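Local coordinates for 4-hydroxybenzoyl-CoA thioesterase (PDB 5WH9), which probably hydrolyses the thioester bond of gentisyl-coenzyme A, as a hotdog-fold member of the 4-hydroxybenzoyl-CoA thioesterase family, at residues B[93-97]-B[98-102]; B[122-125]-B[126-129]. All coordinates share one frame; numbering follows the deposited sequence.

Following the chain from its N terminus, strand 6-9, the long helix 25-40, helix 45-50 and strands 57-64 and 73-80 come before either contact. Contact 1 then closes the tight turn between strands 87-96 and 99-111. The chain runs on along the second of these and through the short strand 120-121 before contact 2 turns the following loop into helix 125-131. The two contacts follow in series, neither nested nor crossed, on opposite sides of the chain's centre, with their centres about 30 Å apart. Strand 99-111 connects them: it leaves the turn of contact 1, and its Trp110 packs against Pro124 and Val127 of contact 2.

Contact 1 of 2, residues B[93-97]-B[98-102]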
loop_
_atom_site.group_PDB
_atom_site.type_symbol
_atom_site.label_atom_id
_atom_site.label_comp_id
_atom_site.label_asym_id
_atom_site.label_seq_id
_atom_site.Cartn_x
_atom_site.Cartn_y
_atom_site.Cartn_z
ATOM N N HIS B 93 3.951 -12.939 -16.828
ATOM C CA HIS B 93 5.363 -12.731 -17.068
ATOM C C HIS B 93 5.665 -11.242 -17.134
ATOM O O HIS B 93 5.127 -10.530 -17.988
ATOM C CB HIS B 93 5.770 -13.381 -18.385
ATOM C CG HIS B 93 5.686 -14.873 -18.380
ATOM N ND1 HIS B 93 6.549 -15.664 -17.656
ATOM C CD2 HIS B 93 4.861 -15.723 -19.037
ATOM C CE1 HIS B 93 6.254 -16.936 -17.856
ATOM N NE2 HIS B 93 5.235 -16.998 -18.693
ATOM N N PHE B 94 6.537 -10.780 -16.246
ATOM C CA PHE B 94 6.944 -9.382 -16.228
ATOM C C PHE B 94 8.024 -9.165 -17.255
ATOM O O PHE B 94 9.064 -9.857 -17.254
ATOM C CB PHE B 94 7.452 -8.970 -14.846
ATOM C CG PHE B 94 6.409 -9.065 -13.787
ATOM C CD1 PHE B 94 5.967 -10.311 -13.347
ATOM C CD2 PHE B 94 5.847 -7.917 -13.240
ATOM C CE1 PHE B 94 4.989 -10.403 -12.381
ATOM C CE2 PHE B 94 4.863 -8.002 -12.263
ATOM C CZ PHE B 94 4.441 -9.243 -11.836
ATOM N N ILE B 95 7.758 -8.220 -18.152
ATOM C CA ILE B 95 8.706 -7.872 -19.182
ATOM C C ILE B 95 9.225 -6.447 -18.976
ATOM O O ILE B 95 8.465 -5.487 -18.915
ATOM C CB ILE B 95 8.119 -8.061 -20.599
ATOM C CG1 ILE B 95 7.982 -9.545 -20.925
ATOM C CG2 ILE B 95 9.039 -7.443 -21.651
ATOM C CD1 ILE B 95 6.709 -10.154 -20.485
ATOM N N LYS B 96 10.530 -6.336 -18.833
ATOM C CA LYS B 96 11.204 -5.059 -18.784
ATOM C C LYS B 96 12.339 -5.083 -19.801
ATOM O O LYS B 96 13.137 -6.034 -19.829
ATOM C CB LYS B 96 11.779 -4.827 -17.391
ATOM C CG LYS B 96 12.874 -3.796 -17.356
ATOM C CD LYS B 96 13.356 -3.573 -15.946
ATOM C CE LYS B 96 14.838 -3.243 -15.911
ATOM N NZ LYS B 96 15.233 -2.686 -14.584
ATOM N N GLN B 97 12.392 -4.047 -20.638
ATOM C CA GLN B 97 13.446 -3.904 -21.630
ATOM C C GLN B 97 13.467 -5.131 -22.519
ATOM O O GLN B 97 14.527 -5.639 -22.864
ATOM C CB GLN B 97 14.800 -3.712 -20.944
ATOM C CG GLN B 97 14.834 -2.507 -20.012
ATOM C CD GLN B 97 16.206 -2.277 -19.406
ATOM O OE1 GLN B 97 16.980 -3.215 -19.224
ATOM N NE2 GLN B 97 16.517 -1.024 -19.102
ATOM N N GLY B 98 12.278 -5.608 -22.871
ATOM C CA GLY B 98 12.142 -6.726 -23.780
ATOM C C GLY B 98 12.465 -8.086 -23.180
ATOM O O GLY B 98 12.367 -9.093 -23.879
ATOM N N ARG B 99 12.808 -8.118 -21.889
ATOM C CA ARG B 99 13.167 -9.358 -21.194
ATOM C C ARG B 99 12.256 -9.701 -20.012
ATOM O O ARG B 99 11.677 -8.810 -19.377
ATOM C CB ARG B 99 14.604 -9.270 -20.689
ATOM C CG ARG B 99 15.623 -9.039 -21.786
ATOM C CD ARG B 99 17.034 -9.071 -21.226
ATOM N NE ARG B 99 17.173 -10.095 -20.191
ATOM C CZ ARG B 99 17.338 -9.841 -18.894
ATOM N NH1 ARG B 99 17.404 -8.589 -18.457
ATOM N NH2 ARG B 99 17.447 -10.846 -18.034
ATOM N N VAL B 100 12.162 -10.996 -19.705
ATOM C CA VAL B 100 11.413 -11.467 -18.535
ATOM C C VAL B 100 12.222 -11.331 -17.231
ATOM O O VAL B 100 13.222 -12.024 -17.020
ATOM C CB VAL B 100 10.931 -12.934 -18.689
ATOM C CG1 VAL B 100 10.142 -13.346 -17.460
ATOM C CG2 VAL B 100 10.067 -13.102 -19.943
ATOM N N ILE B 101 11.782 -10.438 -16.356
ATOM C CA ILE B 101 12.500 -10.188 -15.111
ATOM C C ILE B 101 11.787 -10.745 -13.874
ATOM O O ILE B 101 12.257 -10.585 -12.750
ATOM C CB ILE B 101 12.760 -8.681 -14.922
ATOM C CG1 ILE B 101 11.430 -7.916 -14.856
ATOM C CG2 ILE B 101 13.642 -8.157 -16.045
ATOM C CD1 ILE B 101 10.694 -8.096 -13.478
ATOM N N ALA B 102 10.652 -11.394 -14.088
ATOM C CA ALA B 102 9.929 -12.071 -13.023
ATOM C C ALA B 102 8.794 -12.823 -13.682
ATOM O O ALA B 102 8.297 -12.393 -14.721
ATOM C CB ALA B 102 9.376 -11.053 -12.002
#
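Phe94 and Ile101 meet across the hairpin where CB of Phe94 lies 3.6 Å from CD1 of Ile101. The chi1 of Ile101 (61°) puts CG1 in the crowded position between backbone N and carbonyl carbon, and its CD1 reaches Phe94 from there. Beside it, Ala102 CB sits 3.7 Å from ring atom CD1 of Phe94, while the carbonyl O of Ala102 lies at the ring edge, in plane. On the other face of the sheet Ile95 CG1 and Val100 CG2 make a looser contact of 4.2 Å. Backbone bonds set these pairs: Lys96 N to Arg99 O (2.8 Å) and Arg99 N to Lys96 O (2.9 Å) close the turn. Farther on, Phe94 O accepts Ile101 N, yet Phe94 N bonds to Ala102 O, so two residues oppose one in a beta bulge. Outside the turn, Tyr26 of helix 25-40 meets the Phe94 ring edge-to-face, and Lys96 NZ forms a salt bridge with Asp72. Gln97 and Gly98, both at positive phi, form the centre of a type I' turn, which makes this a tight two-residue beta hairpin in the antiparallel sheet of the hotdog fold.

Contact 2 of 2, residues B[122-125]-B[126-129]; sequences PIPS and SVRV
Ile123 meets Val127 through its CG2 branch, which chi1 of -61° places anti to the backbone N; CG2 lies 3.7 Å from Val127 CG1, and the two side chains cross at about a right angle. The carbonyl O of Ile123 accepts a bond from a water at 2.7 Å, and this water in turn accepts one from Arg128 NH1 and lies at the edge of the guanidinium, in its plane. Pro124 holds the N-cap position: its O receives Arg128 N at 2.7 Å in a nearly linear bond (165°). The Pro124 ring lies alongside Val127, with Pro124 CB 4.0 Å from Val127 CG2. Ser125 begins the helix proper. Its O takes Val129 N at 3.0 Å, while its CA lies over one face of the Arg128 guanidinium, offset toward the rim. The bend of Arg128 at chi3 (51°) folds the group back over the helix start, where a second water, donating to Ser125 O, weakly joins NH2. Shortening Arg128 to an alanine here would remove the guanidinium, and both waters would probably lose that partner and the CA of Ser125 the flat group that lies against it. Ile123 also bonds through its backbone to Asp85 and packs on Leu83, Val127 touches Phe43, and Pro124 and Val127 rest on Trp110, so the first turn of helix 125-131 is seated against strand 99-111 and the loops beside it.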
loop_
_atom_site.group_PDB
_atom_site.type_symbol
_atom_site.label_atom_id
_atom_site.label_comp_id
_atom_site.label_asym_id
_atom_site.label_seq_id
_atom_site.Cartn_x
_atom_site.Cartn_y
_atom_site.Cartn_z
ATOM N N PRO B 122 -19.084 -22.657 -10.213
ATOM C CA PRO B 122 -18.451 -22.904 -11.510
ATOM C C PRO B 122 -18.209 -21.604 -12.265
ATOM O O PRO B 122 -19.028 -20.687 -12.202
ATOM C CB PRO B 122 -19.496 -23.744 -12.259
ATOM C CG PRO B 122 -20.460 -24.216 -11.215
ATOM C CD PRO B 122 -20.460 -23.176 -10.156
ATOM N N ILE B 123 -17.085 -21.530 -12.960
ATOM C CA ILE B 123 -16.837 -20.450 -13.895
ATOM C C ILE B 123 -18.024 -20.390 -14.850
ATOM O O ILE B 123 -18.458 -21.418 -15.357
ATOM C CB ILE B 123 -15.547 -20.710 -14.686
ATOM C CG1 ILE B 123 -14.352 -20.782 -13.736
ATOM C CG2 ILE B 123 -15.326 -19.643 -15.773
ATOM C CD1 ILE B 123 -13.099 -21.324 -14.390
ATOM N N PRO B 124 -18.513 -19.198 -15.090
ATOM C CA PRO B 124 -19.627 -18.996 -15.985
ATOM C C PRO B 124 -19.245 -19.381 -17.346
ATOM O O PRO B 124 -18.142 -19.261 -17.797
ATOM C CB PRO B 124 -19.841 -17.496 -15.952
ATOM C CG PRO B 124 -19.294 -17.084 -14.677
ATOM C CD PRO B 124 -18.149 -17.971 -14.399
ATOM N N SER B 125 -20.270 -19.839 -17.998
ATOM C CA SER B 125 -20.188 -20.445 -19.267
ATOM C C SER B 125 -19.626 -19.496 -20.318
ATOM O O SER B 125 -18.830 -19.875 -21.110
ATOM C CB SER B 125 -21.577 -20.966 -19.580
ATOM O OG SER B 125 -22.524 -19.951 -19.697
ATOM N N SER B 126 -20.042 -18.255 -20.288
ATOM C CA SER B 126 -19.537 -17.267 -21.195
ATOM C C SER B 126 -18.069 -17.010 -20.990
ATOM O O SER B 126 -17.360 -16.795 -21.916
ATOM C CB SER B 126 -20.290 -16.011 -20.970
ATOM O OG SER B 126 -20.361 -15.796 -19.600
ATOM N N VAL B 127 -17.655 -16.982 -19.741
ATOM C CA VAL B 127 -16.249 -16.843 -19.383
ATOM C C VAL B 127 -15.493 -18.099 -19.798
ATOM O O VAL B 127 -14.430 -18.023 -20.404
ATOM C CB VAL B 127 -16.074 -16.584 -17.879
ATOM C CG1 VAL B 127 -14.614 -16.475 -17.535
ATOM C CG2 VAL B 127 -16.801 -15.302 -17.480
ATOM N N ARG B 128 -16.062 -19.257 -19.504
ATOM C CA ARG B 128 -15.435 -20.513 -19.904
ATOM C C ARG B 128 -15.082 -20.501 -21.389
ATOM O O ARG B 128 -13.940 -20.744 -21.755
ATOM C CB ARG B 128 -16.346 -21.700 -19.576
ATOM C CG ARG B 128 -15.681 -23.058 -19.700
ATOM C CD ARG B 128 -16.624 -24.159 -19.241
ATOM N NE ARG B 128 -17.932 -24.051 -19.893
ATOM C CZ ARG B 128 -19.073 -23.786 -19.257
ATOM N NH1 ARG B 128 -19.080 -23.608 -17.935
ATOM N NH2 ARG B 128 -20.214 -23.711 -19.939
ATOM N N VAL B 129 -16.061 -20.202 -22.235
ATOM C CA VAL B 129 -15.849 -20.165 -23.679
ATOM C C VAL B 129 -14.826 -19.111 -24.096
ATOM O O VAL B 129 -14.109 -19.277 -25.086
ATOM C CB VAL B 129 -17.175 -19.897 -24.436
ATOM C CG1 VAL B 129 -16.908 -19.543 -25.904
ATOM C CG2 VAL B 129 -18.117 -21.091 -24.313
HETATM O O HOH W 1 -17.230 -23.725 -15.965
HETATM O O HOH W 2 -20.089 -22.282 -22.151
#